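Local structure of Alpha/beta hydrolase family protein (Bacillus anthracis, 3OOS) at residues 12-16 with 61-65; 25-29 with 52-56; 30-34 with 193-199; 175-179 with 259-265; 220-226 with 247-253. The protein is probably a hydrolase that uses a serine nucleophile, as other alpha/beta hydrolase fold enzymes do, although its natural substrate is not established. The contacts are given in a common frame with arbitrary orientation. Where two conformers were deposited one is given. Numbering follows the deposited sequence.

Contact 1: residues 12-16 with 61-65; sequences RGKFE and GNSDS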
# COMPACT_ATOMS: atom_id res chain seq x y z
N ARG A 12 7.78 0.68 21.34
CA ARG A 12 7.45 -0.52 20.58
C ARG A 12 8.58 -0.97 19.65
O ARG A 12 8.41 -1.89 18.84
CB ARG A 12 6.12 -0.34 19.84
CG ARG A 12 4.92 -0.32 20.78
CD ARG A 12 3.59 -0.29 20.04
NE ARG A 12 3.44 -1.43 19.15
CZ ARG A 12 2.89 -2.60 19.48
NH1 ARG A 12 2.43 -2.81 20.71
NH2 ARG A 12 2.80 -3.56 18.57
N GLY A 13 9.74 -0.33 19.79
CA GLY A 13 10.93 -0.70 19.03
C GLY A 13 11.51 0.43 18.20
O GLY A 13 10.99 1.56 18.21
N LYS A 14 12.59 0.11 17.50
CA LYS A 14 13.27 1.06 16.62
C LYS A 14 12.80 0.88 15.18
O LYS A 14 12.74 -0.24 14.67
CB LYS A 14 14.78 0.85 16.71
CG LYS A 14 15.62 1.98 16.15
CD LYS A 14 17.03 1.95 16.71
CE LYS A 14 17.80 0.73 16.25
NZ LYS A 14 18.27 0.85 14.84
N PHE A 15 12.46 2.00 14.53
CA PHE A 15 11.98 1.97 13.15
C PHE A 15 12.75 2.92 12.27
O PHE A 15 13.07 4.04 12.66
CB PHE A 15 10.48 2.32 13.10
CG PHE A 15 9.60 1.36 13.84
CD1 PHE A 15 9.04 0.27 13.18
CD2 PHE A 15 9.34 1.53 15.20
CE1 PHE A 15 8.22 -0.64 13.87
CE2 PHE A 15 8.53 0.63 15.89
CZ PHE A 15 7.98 -0.45 15.23
N GLU A 16 13.04 2.45 11.06
CA GLU A 16 13.61 3.26 10.00
C GLU A 16 12.47 3.86 9.17
O GLU A 16 11.50 3.17 8.85
CB GLU A 16 14.50 2.39 9.11
CG GLU A 16 15.21 3.15 8.00
CD GLU A 16 16.05 2.23 7.14
OE1 GLU A 16 15.53 1.18 6.68
OE2 GLU A 16 17.24 2.55 6.92
N GLY A 61 13.79 -3.41 6.10
CA GLY A 61 14.96 -2.54 6.08
C GLY A 61 15.75 -2.59 7.38
O GLY A 61 16.08 -3.67 7.88
N ASN A 62 16.04 -1.42 7.93
CA ASN A 62 16.82 -1.33 9.17
C ASN A 62 15.97 -1.18 10.43
O ASN A 62 16.50 -0.93 11.51
CB ASN A 62 17.89 -0.24 9.06
CG ASN A 62 18.93 -0.57 8.02
OD1 ASN A 62 19.64 -1.58 8.13
ND2 ASN A 62 19.04 0.27 6.99
N SER A 63 14.66 -1.36 10.30
CA SER A 63 13.79 -1.43 11.47
C SER A 63 14.05 -2.74 12.23
O SER A 63 14.64 -3.68 11.68
CB SER A 63 12.31 -1.33 11.07
OG SER A 63 12.06 -0.10 10.40
N ASP A 64 13.63 -2.78 13.49
CA ASP A 64 13.75 -3.99 14.30
C ASP A 64 13.05 -5.17 13.65
O ASP A 64 12.05 -4.99 12.95
CB ASP A 64 13.14 -3.77 15.69
CG ASP A 64 14.01 -2.91 16.59
OD1 ASP A 64 15.17 -2.60 16.24
OD2 ASP A 64 13.52 -2.56 17.68
N SER A 65 13.57 -6.37 13.89
CA SER A 65 12.95 -7.59 13.42
C SER A 65 11.94 -8.10 14.44
O SER A 65 11.98 -7.72 15.61
CB SER A 65 14.01 -8.66 13.13
OG SER A 65 14.90 -8.21 12.12
O HOH W 1 16.84 -1.64 14.15
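The carboxylate of Glu16 grips Asn62 twice: OE1 accepts the backbone N of Asn62 at 2.9 Å, and OE2 takes Asn62 ND2, also at 2.9 Å. At the other end Asp64 pairs with Lys14 in a closed two-bond ring, Lys14 N giving to Asp64 OD2 (2.8 Å) and Asp64 N to Lys14 O (2.9 Å). Between them Ser63 OG receives Glu16 N at 2.8 Å and is also hydrogen-bonded to the carbonyl of Asn56. A water joins Lys14 NZ (3.0 Å), Asn62 O (2.8 Å) and Asp64 OD1 (2.8 Å). Packing adds little: Phe15 CB approaches Ser63 OG at 4.0 Å, and an ideal CB on Gly61 would clash with Glu16 OE1. The loop runs roughly antiparallel to the strand, and four of the five direct hydrogen bonds use a side chain on at least one end. Strand 13-20 has strand 4-10 on one flank and strand 51-55 on the other, while Phe15 packs on Ile84 of helix 74-87.

Contact 2: residues 25-29 with 52-56; sequences PLCVT and VYLVN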
# COMPACT_ATOMS: atom_id res chain seq x y z
N PRO A 25 1.48 16.38 7.97
CA PRO A 25 2.12 15.07 8.02
C PRO A 25 1.27 13.98 7.39
O PRO A 25 0.05 13.94 7.59
CB PRO A 25 2.32 14.82 9.52
CG PRO A 25 1.28 15.66 10.19
CD PRO A 25 1.12 16.87 9.32
N LEU A 26 1.92 13.11 6.62
CA LEU A 26 1.27 11.98 5.99
C LEU A 26 2.16 10.76 6.13
O LEU A 26 3.30 10.76 5.68
CB LEU A 26 1.01 12.27 4.51
CG LEU A 26 0.30 11.17 3.71
CD1 LEU A 26 -1.18 11.12 4.07
CD2 LEU A 26 0.46 11.41 2.22
N CYS A 27 1.62 9.73 6.78
CA CYS A 27 2.30 8.44 6.89
C CYS A 27 1.98 7.59 5.67
O CYS A 27 0.82 7.47 5.26
CB CYS A 27 1.86 7.72 8.17
SG CYS A 27 2.61 6.11 8.43
N VAL A 28 3.02 7.02 5.07
CA VAL A 28 2.86 6.09 3.95
C VAL A 28 3.64 4.82 4.25
O VAL A 28 4.81 4.88 4.63
CB VAL A 28 3.37 6.68 2.61
CG1 VAL A 28 3.35 5.62 1.49
CG2 VAL A 28 2.56 7.91 2.21
N THR A 29 2.99 3.68 4.08
CA THR A 29 3.70 2.40 4.15
C THR A 29 2.93 1.35 3.36
O THR A 29 1.90 1.65 2.76
CB THR A 29 3.99 1.97 5.63
OG1 THR A 29 5.00 0.94 5.64
CG2 THR A 29 2.74 1.47 6.34
N VAL A 52 5.93 13.75 4.04
CA VAL A 52 5.68 12.32 3.91
C VAL A 52 6.66 11.48 4.72
O VAL A 52 7.87 11.59 4.55
CB VAL A 52 5.67 11.87 2.43
CG1 VAL A 52 5.37 10.37 2.31
CG2 VAL A 52 4.64 12.67 1.64
N TYR A 53 6.10 10.66 5.61
CA TYR A 53 6.85 9.71 6.43
C TYR A 53 6.68 8.32 5.83
O TYR A 53 5.64 7.67 6.03
CB TYR A 53 6.36 9.75 7.88
CG TYR A 53 6.66 11.07 8.57
CD1 TYR A 53 5.82 12.18 8.39
CD2 TYR A 53 7.77 11.21 9.38
CE1 TYR A 53 6.10 13.39 9.01
CE2 TYR A 53 8.06 12.42 10.00
CZ TYR A 53 7.22 13.50 9.82
OH TYR A 53 7.50 14.70 10.43
N LEU A 54 7.68 7.89 5.08
CA LEU A 54 7.68 6.59 4.42
C LEU A 54 8.32 5.57 5.35
O LEU A 54 9.53 5.55 5.52
CB LEU A 54 8.44 6.67 3.08
CG LEU A 54 8.54 5.41 2.22
CD1 LEU A 54 7.17 4.96 1.73
CD2 LEU A 54 9.48 5.67 1.03
N VAL A 55 7.48 4.73 5.96
CA VAL A 55 7.89 3.88 7.08
C VAL A 55 8.28 2.45 6.68
O VAL A 55 7.57 1.78 5.92
CB VAL A 55 6.79 3.82 8.17
CG1 VAL A 55 7.22 2.94 9.35
CG2 VAL A 55 6.45 5.23 8.65
N ASN A 56 9.42 2.00 7.19
CA ASN A 56 9.78 0.59 7.19
C ASN A 56 9.21 -0.09 8.44
O ASN A 56 9.58 0.25 9.57
CB ASN A 56 11.30 0.40 7.11
CG ASN A 56 11.82 0.34 5.67
OD1 ASN A 56 13.00 0.63 5.41
ND2 ASN A 56 10.95 -0.03 4.75
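Two parallel strands, 25-28 and 52-55, lie side by side here in the buried interior of the main sheet, their axes 4.7 Å apart at closest and crossing at -21°. Leu26, Cys27 and Val28 pair with Val52, Tyr53 and Leu54. The hydrogen bonds alternate as parallel pairing demands: Tyr53 N gives to Leu26 O (2.8 Å), Val28 N to Tyr53 O (2.9 Å) and Val55 N to Val28 O (3.0 Å). Beyond Val28, Thr29 OG1 donates to Val55 O at 2.7 Å, so a side chain carries the pairing one step further. In the strand order of the alpha/beta hydrolase fold, strand 51-55 sits between 13-20 and 25-28, and 25-28 is followed by 93-98, whose end leads into the probable nucleophile elbow. Leu26, Val28, Val52 and Leu54 share one face of the sheet, with Val28 CG2 3.7 Å from Val52 CG1 and Val28 CG1 3.9 Å from Leu54 CD1; Phe42 and Phe46 cover Val28 and Leu26. On the face of Cys27 and Tyr53, Cys27 SG meets Val55 CG2 at 3.9 Å, and Leu81 of helix 74-87 packs against Cys27 and Val55.

Contact 3: residues 30-34 with 193-199; sequences HLYSE and GKTVGNR. With SO4 (sulfate ion), chain B.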
# COMPACT_ATOMS: atom_id res chain seq x y z
N HIS A 30 3.46 0.13 3.35
CA HIS A 30 2.83 -0.99 2.68
C HIS A 30 2.87 -2.17 3.63
O HIS A 30 3.66 -2.18 4.57
CB HIS A 30 3.58 -1.32 1.39
CG HIS A 30 2.91 -2.35 0.55
ND1 HIS A 30 3.26 -3.68 0.59
CD2 HIS A 30 1.88 -2.25 -0.32
CE1 HIS A 30 2.48 -4.36 -0.24
NE2 HIS A 30 1.64 -3.51 -0.81
N LEU A 31 2.01 -3.16 3.40
CA LEU A 31 1.89 -4.28 4.33
C LEU A 31 3.07 -5.25 4.30
O LEU A 31 3.35 -5.91 5.30
CB LEU A 31 0.58 -5.03 4.08
CG LEU A 31 0.13 -5.98 5.19
CD1 LEU A 31 0.01 -5.26 6.53
CD2 LEU A 31 -1.18 -6.62 4.80
N TYR A 32 3.77 -5.34 3.17
CA TYR A 32 4.88 -6.29 3.06
C TYR A 32 5.98 -5.84 2.09
O TYR A 32 6.40 -6.61 1.22
CB TYR A 32 4.39 -7.71 2.73
CG TYR A 32 3.27 -7.81 1.72
CD1 TYR A 32 3.52 -7.69 0.35
CD2 TYR A 32 1.95 -8.04 2.13
CE1 TYR A 32 2.50 -7.79 -0.58
CE2 TYR A 32 0.92 -8.14 1.20
CZ TYR A 32 1.20 -8.01 -0.15
OH TYR A 32 0.18 -8.10 -1.08
N SER A 33 6.43 -4.61 2.26
CA SER A 33 7.50 -4.05 1.43
C SER A 33 8.53 -3.32 2.27
O SER A 33 8.20 -2.76 3.32
CB SER A 33 6.93 -3.07 0.40
OG SER A 33 5.97 -3.69 -0.43
N GLU A 34 9.77 -3.31 1.81
CA GLU A 34 10.81 -2.52 2.46
C GLU A 34 11.38 -1.47 1.52
O GLU A 34 11.60 -1.73 0.34
CB GLU A 34 11.91 -3.40 3.05
CG GLU A 34 12.65 -4.28 2.05
CD GLU A 34 13.59 -5.27 2.71
OE1 GLU A 34 13.79 -5.20 3.95
OE2 GLU A 34 14.14 -6.13 1.99
N GLY A 193 10.86 -0.64 -2.59
CA GLY A 193 9.69 -1.33 -2.06
C GLY A 193 9.72 -2.81 -2.40
O GLY A 193 8.76 -3.33 -2.98
N LYS A 194 10.82 -3.46 -2.02
CA LYS A 194 11.01 -4.89 -2.26
C LYS A 194 10.13 -5.71 -1.33
O LYS A 194 9.98 -5.38 -0.15
CB LYS A 194 12.48 -5.26 -2.05
CG LYS A 194 13.02 -6.31 -3.01
CD LYS A 194 14.54 -6.35 -2.98
CE LYS A 194 15.06 -7.08 -1.74
NZ LYS A 194 14.83 -8.55 -1.84
N THR A 195 9.53 -6.77 -1.86
CA THR A 195 8.66 -7.64 -1.07
C THR A 195 9.43 -8.24 0.11
O THR A 195 10.55 -8.73 -0.06
CB THR A 195 8.07 -8.77 -1.93
OG1 THR A 195 7.37 -8.19 -3.04
CG2 THR A 195 7.10 -9.61 -1.12
N VAL A 196 8.82 -8.18 1.29
CA VAL A 196 9.38 -8.81 2.49
C VAL A 196 8.65 -10.13 2.74
O VAL A 196 7.48 -10.14 3.12
CB VAL A 196 9.29 -7.87 3.73
CG1 VAL A 196 9.84 -8.56 4.97
CG2 VAL A 196 10.06 -6.59 3.47
N GLY A 197 9.36 -11.24 2.52
CA GLY A 197 8.80 -12.58 2.60
C GLY A 197 8.09 -12.91 3.90
O GLY A 197 6.99 -13.45 3.89
N ASN A 198 8.71 -12.56 5.03
CA ASN A 198 8.12 -12.82 6.34
C ASN A 198 6.73 -12.21 6.45
O ASN A 198 5.81 -12.82 6.98
CB ASN A 198 9.01 -12.26 7.46
CG ASN A 198 10.19 -13.16 7.79
OD1 ASN A 198 11.24 -12.67 8.25
ND2 ASN A 198 10.04 -14.46 7.58
N ARG A 199 6.60 -10.99 5.93
CA ARG A 199 5.37 -10.22 6.06
C ARG A 199 4.31 -10.66 5.05
O ARG A 199 3.12 -10.72 5.37
CB ARG A 199 5.67 -8.72 5.95
CG ARG A 199 6.59 -8.17 7.05
CD ARG A 199 6.56 -6.64 7.07
NE ARG A 199 5.20 -6.18 7.29
CZ ARG A 199 4.68 -5.87 8.48
NH1 ARG A 199 5.43 -5.91 9.58
NH2 ARG A 199 3.41 -5.50 8.56
S SO4 B . 0.52 -5.47 -3.54
O1 SO4 B . 0.78 -6.89 -3.37
O2 SO4 B . -0.33 -5.27 -4.71
O3 SO4 B . -0.13 -4.96 -2.34
O4 SO4 B . 1.79 -4.77 -3.73
O HOH W 2 6.02 -5.70 -2.36
O HOH W 3 13.01 -8.48 1.20
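Tyr32 lays its CB against CB of Arg199 (3.6 Å) and its ring atom CD1 near Thr195 CG2 (4.3 Å). Beside it the backbones form a miniature antiparallel sheet with a classic beta bulge, Gly193 and Lys194 both facing Glu34. Glu34 N gives to Lys194 O at 2.9 Å, the return bond from Lys194 N to Glu34 O is weak at 3.0 Å, and Val196 N, at the N-cap of helix 197-207, gives to Tyr32 O at 2.9 Å. Val196 CG2 fills the space beside Glu34 CB (3.7 Å). Arg199 NE donates to Leu31 O at 2.7 Å, while its NH1 and NH2 reach Lys58 and Thr77. The pairing joins the loop after strand 25-28 to the region bearing helix 197-207, at the edge of the probable active site. There a sulfate, also bound by Ser99 and Ala100 of the likely nucleophile elbow, takes hydrogen bonds from His30 NE2 to O3 (2.8 Å) and from Tyr32 OH to O1 (2.7 Å).

Contact 4: residues 175-179 with 259-265; sequences MSFYS and NHNPFVE. With SO4 (sulfate ion), chain B.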
# COMPACT_ATOMS: atom_id res chain seq x y z
N MSE A 175 1.64 -7.01 -16.84
CA MSE A 175 0.25 -7.30 -16.52
C MSE A 175 -0.36 -6.18 -15.68
O MSE A 175 -1.58 -5.99 -15.68
CB MSE A 175 0.18 -8.62 -15.76
CG MSE A 175 -1.20 -9.00 -15.29
SE MSE A 175 -1.07 -10.32 -13.90
CE MSE A 175 -0.12 -9.30 -12.52
N SER A 176 0.49 -5.45 -14.97
CA SER A 176 0.09 -4.45 -13.98
C SER A 176 0.02 -3.02 -14.52
O SER A 176 -0.34 -2.10 -13.79
CB SER A 176 1.06 -4.48 -12.80
OG SER A 176 1.11 -5.77 -12.24
N PHE A 177 0.38 -2.85 -15.79
CA PHE A 177 0.40 -1.55 -16.46
C PHE A 177 -0.47 -1.57 -17.70
O PHE A 177 -0.37 -2.47 -18.53
CB PHE A 177 1.82 -1.17 -16.87
CG PHE A 177 2.61 -0.49 -15.79
CD1 PHE A 177 2.80 0.88 -15.81
CD2 PHE A 177 3.18 -1.23 -14.75
CE1 PHE A 177 3.53 1.52 -14.82
CE2 PHE A 177 3.91 -0.60 -13.75
CZ PHE A 177 4.09 0.78 -13.78
N TYR A 178 -1.31 -0.54 -17.83
CA TYR A 178 -2.17 -0.38 -19.00
C TYR A 178 -1.33 -0.14 -20.26
O TYR A 178 -1.61 -0.72 -21.32
CB TYR A 178 -3.14 0.79 -18.76
CG TYR A 178 -3.89 1.27 -19.98
CD1 TYR A 178 -5.07 0.66 -20.38
CD2 TYR A 178 -3.42 2.35 -20.72
CE1 TYR A 178 -5.76 1.11 -21.51
CE2 TYR A 178 -4.09 2.81 -21.84
CZ TYR A 178 -5.26 2.18 -22.23
OH TYR A 178 -5.93 2.64 -23.34
N SER A 179 -0.29 0.68 -20.13
CA SER A 179 0.55 1.08 -21.25
C SER A 179 2.00 0.64 -21.06
O SER A 179 2.61 0.92 -20.03
CB SER A 179 0.48 2.61 -21.44
OG SER A 179 1.55 3.08 -22.25
N ASN A 259 -4.02 0.52 -14.85
CA ASN A 259 -4.24 -0.81 -14.30
C ASN A 259 -4.03 -0.75 -12.79
O ASN A 259 -4.93 -0.31 -12.06
CB ASN A 259 -3.30 -1.81 -14.98
CG ASN A 259 -3.59 -3.25 -14.59
OD1 ASN A 259 -3.78 -3.57 -13.42
ND2 ASN A 259 -3.62 -4.13 -15.58
N HIS A 260 -2.85 -1.13 -12.31
CA HIS A 260 -2.58 -1.21 -10.88
C HIS A 260 -1.82 -0.02 -10.29
O HIS A 260 -1.75 0.12 -9.07
CB HIS A 260 -1.81 -2.51 -10.58
CG HIS A 260 -1.71 -2.84 -9.12
ND1 HIS A 260 -2.78 -3.25 -8.37
CD2 HIS A 260 -0.64 -2.84 -8.28
CE1 HIS A 260 -2.39 -3.47 -7.12
NE2 HIS A 260 -1.09 -3.23 -7.05
N ASN A 261 -1.27 0.84 -11.15
CA ASN A 261 -0.31 1.86 -10.71
C ASN A 261 -0.65 3.29 -11.18
O ASN A 261 0.18 3.92 -11.85
CB ASN A 261 1.10 1.50 -11.20
CG ASN A 261 1.64 0.22 -10.58
OD1 ASN A 261 2.42 0.26 -9.63
ND2 ASN A 261 1.23 -0.92 -11.13
N PRO A 262 -1.84 3.82 -10.83
CA PRO A 262 -2.23 5.16 -11.33
C PRO A 262 -1.24 6.29 -11.06
O PRO A 262 -1.13 7.22 -11.87
CB PRO A 262 -3.54 5.45 -10.59
CG PRO A 262 -4.05 4.12 -10.16
CD PRO A 262 -2.86 3.27 -9.91
N PHE A 263 -0.52 6.21 -9.94
CA PHE A 263 0.47 7.23 -9.54
C PHE A 263 1.63 7.40 -10.53
O PHE A 263 2.28 8.44 -10.55
CB PHE A 263 0.99 6.93 -8.13
CG PHE A 263 1.22 5.47 -7.87
CD1 PHE A 263 2.44 4.88 -8.20
CD2 PHE A 263 0.21 4.69 -7.33
CE1 PHE A 263 2.65 3.52 -7.97
CE2 PHE A 263 0.41 3.33 -7.10
CZ PHE A 263 1.63 2.74 -7.42
N VAL A 264 1.89 6.37 -11.35
CA VAL A 264 2.85 6.49 -12.46
C VAL A 264 2.23 6.32 -13.86
O VAL A 264 2.84 6.71 -14.86
CB VAL A 264 4.08 5.55 -12.31
CG1 VAL A 264 4.99 6.04 -11.21
CG2 VAL A 264 3.65 4.10 -12.08
N GLU A 265 1.02 5.76 -13.93
CA GLU A 265 0.35 5.56 -15.22
C GLU A 265 -0.36 6.82 -15.70
O GLU A 265 -0.50 7.05 -16.90
CB GLU A 265 -0.63 4.40 -15.15
CG GLU A 265 0.02 3.05 -14.88
CD GLU A 265 -0.97 1.92 -14.90
OE1 GLU A 265 -1.38 1.51 -16.00
OE2 GLU A 265 -1.37 1.46 -13.81
S SO4 B . 0.52 -5.47 -3.54
O1 SO4 B . 0.78 -6.89 -3.37
O2 SO4 B . -0.33 -5.27 -4.71
O3 SO4 B . -0.13 -4.96 -2.34
O4 SO4 B . 1.79 -4.77 -3.73
O HOH W 4 -0.20 2.67 -18.14
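Asn259 lies in the loop between strand 250-255 and helix 262-265, and its CB presses to 3.2 Å from Ser176 O. Next comes His260, very probably the histidine of the Ser-His-Asp catalytic triad of an alpha/beta hydrolase: its ND1 is hydrogen-bonded to Asp232, its ring touches Ser99, and NE2 makes a weak bond of 3.2 Å to O2 of the bound sulfate. Its backbone N donates to Ser176 O at 3.1 Å, so helix 162-176 is tied directly to the residue carrying this imidazole. Asn261 adds a weak bond from ND2 to the same Ser176 O (3.3 Å) and takes the N-cap position of helix 262-265. Pro262 and Phe263 turn to strand 224-229, packing on Tyr227. Val264 CG2 then meets Phe177 CZ at 3.8 Å, a small apolar patch completed by Ala186 of helix 180-186. Glu265 reaches back over the turn: OE1 accepts Asn259 N (3.0 Å), OE2 accepts Asn261 N (2.7 Å), and its CG lies 3.6 Å from Phe177 CD1. Across the contact, Glu265 OE1 receives Tyr178 N at 2.7 Å, and a water donates to that same OE1 (2.7 Å) while accepting from Ser179 N (2.8 Å).

Contact 5: residues 220-226 with 247-253; sequences VKIPSFI and IPNATLT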
# COMPACT_ATOMS: atom_id res chain seq x y z
N VAL A 220 -16.56 4.71 10.14
CA VAL A 220 -15.38 5.52 9.85
C VAL A 220 -15.85 6.90 9.39
O VAL A 220 -16.53 7.03 8.37
CB VAL A 220 -14.47 4.85 8.79
CG1 VAL A 220 -13.37 5.79 8.31
CG2 VAL A 220 -13.86 3.56 9.36
N LYS A 221 -15.49 7.94 10.15
CA LYS A 221 -16.07 9.27 9.97
C LYS A 221 -15.09 10.30 9.38
O LYS A 221 -15.48 11.42 9.07
CB LYS A 221 -16.64 9.79 11.30
CG LYS A 221 -17.62 8.84 12.02
CD LYS A 221 -18.72 8.27 11.12
CE LYS A 221 -19.70 9.33 10.61
NZ LYS A 221 -20.49 9.98 11.70
N ILE A 222 -13.84 9.88 9.22
CA ILE A 222 -12.78 10.76 8.71
C ILE A 222 -12.83 10.90 7.18
O ILE A 222 -13.37 10.02 6.50
CB ILE A 222 -11.37 10.27 9.14
CG1 ILE A 222 -11.04 8.92 8.49
CG2 ILE A 222 -11.26 10.19 10.66
CD1 ILE A 222 -9.67 8.38 8.86
N PRO A 223 -12.28 12.02 6.64
CA PRO A 223 -12.20 12.13 5.18
C PRO A 223 -11.45 10.94 4.60
O PRO A 223 -10.38 10.58 5.09
CB PRO A 223 -11.41 13.42 4.98
CG PRO A 223 -11.73 14.24 6.17
CD PRO A 223 -11.82 13.25 7.30
N SER A 224 -12.03 10.33 3.58
CA SER A 224 -11.48 9.12 2.99
C SER A 224 -11.44 9.26 1.48
O SER A 224 -12.47 9.40 0.83
CB SER A 224 -12.31 7.91 3.40
OG SER A 224 -12.32 7.79 4.81
N PHE A 225 -10.23 9.25 0.93
CA PHE A 225 -10.04 9.47 -0.49
C PHE A 225 -9.67 8.16 -1.16
O PHE A 225 -8.53 7.70 -1.07
CB PHE A 225 -8.99 10.57 -0.73
CG PHE A 225 -9.34 11.88 -0.07
CD1 PHE A 225 -10.13 12.82 -0.73
CD2 PHE A 225 -8.88 12.18 1.22
CE1 PHE A 225 -10.46 14.03 -0.11
CE2 PHE A 225 -9.21 13.39 1.83
CZ PHE A 225 -10.00 14.32 1.17
N ILE A 226 -10.66 7.56 -1.81
CA ILE A 226 -10.51 6.24 -2.42
C ILE A 226 -10.22 6.41 -3.91
O ILE A 226 -10.80 7.27 -4.55
CB ILE A 226 -11.81 5.38 -2.24
CG1 ILE A 226 -12.42 5.55 -0.83
CG2 ILE A 226 -11.57 3.91 -2.58
CD1 ILE A 226 -11.47 5.27 0.35
N ILE A 247 -18.01 3.90 3.50
CA ILE A 247 -17.51 4.99 4.34
C ILE A 247 -18.35 6.25 4.10
O ILE A 247 -18.43 6.73 2.96
CB ILE A 247 -16.01 5.28 4.05
CG1 ILE A 247 -15.16 4.04 4.38
CG2 ILE A 247 -15.53 6.49 4.86
CD1 ILE A 247 -13.71 4.16 3.94
N PRO A 248 -18.99 6.78 5.16
CA PRO A 248 -19.92 7.91 5.01
C PRO A 248 -19.35 9.15 4.32
O PRO A 248 -20.04 9.76 3.50
CB PRO A 248 -20.32 8.24 6.45
CG PRO A 248 -20.13 6.98 7.19
CD PRO A 248 -18.99 6.25 6.54
N ASN A 249 -18.10 9.51 4.62
CA ASN A 249 -17.51 10.74 4.09
C ASN A 249 -16.42 10.49 3.04
O ASN A 249 -15.43 11.23 2.97
CB ASN A 249 -16.98 11.62 5.23
CG ASN A 249 -18.04 11.95 6.26
OD1 ASN A 249 -17.89 11.64 7.45
ND2 ASN A 249 -19.12 12.58 5.82
N ALA A 250 -16.60 9.46 2.22
CA ALA A 250 -15.60 9.09 1.21
C ALA A 250 -15.87 9.70 -0.15
O ALA A 250 -17.01 9.94 -0.53
CB ALA A 250 -15.50 7.57 1.09
N THR A 251 -14.79 9.94 -0.90
CA THR A 251 -14.87 10.23 -2.32
C THR A 251 -14.20 9.10 -3.10
O THR A 251 -13.37 8.37 -2.56
CB THR A 251 -14.21 11.58 -2.71
OG1 THR A 251 -12.80 11.51 -2.46
CG2 THR A 251 -14.83 12.74 -1.93
N LEU A 252 -14.56 8.98 -4.38
CA LEU A 252 -13.99 7.95 -5.25
C LEU A 252 -13.46 8.58 -6.53
O LEU A 252 -14.16 9.35 -7.20
CB LEU A 252 -15.05 6.89 -5.59
CG LEU A 252 -14.64 5.76 -6.54
CD1 LEU A 252 -13.51 4.89 -5.97
CD2 LEU A 252 -15.86 4.92 -6.89
N THR A 253 -12.21 8.26 -6.85
CA THR A 253 -11.55 8.79 -8.05
C THR A 253 -11.15 7.64 -8.96
O THR A 253 -10.41 6.74 -8.55
CB THR A 253 -10.32 9.65 -7.69
OG1 THR A 253 -10.72 10.71 -6.81
CG2 THR A 253 -9.70 10.26 -8.95
O HOH W 5 -16.05 9.06 6.71
O HOH W 6 -13.53 12.51 1.74
O HOH W 7 -11.10 10.09 -4.18
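Val220 starts the contact with CG1 4.1 Å from Ile247 CG2 and its carbonyl O 3.2 Å from Pro248 CD, on the turn that leaves helix 237-246. Lys221 points its CA-to-CB bond away, yet its CE comes within 4.2 Å of Pro248 CG. Ile222 turns to Leu116 and Ile119 of the neighbouring strand 116-122, and one water accepts from Asn249 N (3.0 Å) and lies 2.7 Å from Val220 O and 2.9 Å from Ile222 O. After Pro223, a second water bridges Ser224 N (3.2 Å) and Asn249 O (2.6 Å), which are themselves 3.6 Å apart. Ser224 OG donates to Ile222 O at 3.0 Å. From here the strands run parallel, joined by helix 237-246 in a beta-alpha-beta crossover that places 250-255 as the last strand of the sheet: Thr251 N gives to Ser224 O, Ile226 N to Thr251 O and Thr253 N to Ile226 O, each at 2.9 Å. Phe225 CD1 lies 3.4 Å from Thr251 OG1, on the face where Phe225 meets Phe273 of helix 267-276. On the other face Ile226 packs CG1 on Ala250 CB (4.2 Å) and CG2 on Leu252 CD1 (4.0 Å), with Ile243 of the crossover helix against it.

From the N terminus, contact 1 closes a loop from strand 13-20 to residues 61-65, and contact 2, pairing strands 25-28 and 51-55, lies wholly within it. The two meet where Ser63 OG and Glu16 O approach the backbone of Asn56. Contact 3 crosses both: residues 30-34 leave strand 25-28 inside those loops and join 193-199 far along the chain, with Glu34 touching Gly61. Contact 4 opens at 175-179, before contact 3 has closed, and ends at 259-265; contacts 3 and 4 reach the same sulfate from different segments. Contact 5 falls entirely within contact 4's span and forms the edge of the same sheet that contacts 1 and 2 reach, at the end opposite strand 4-10.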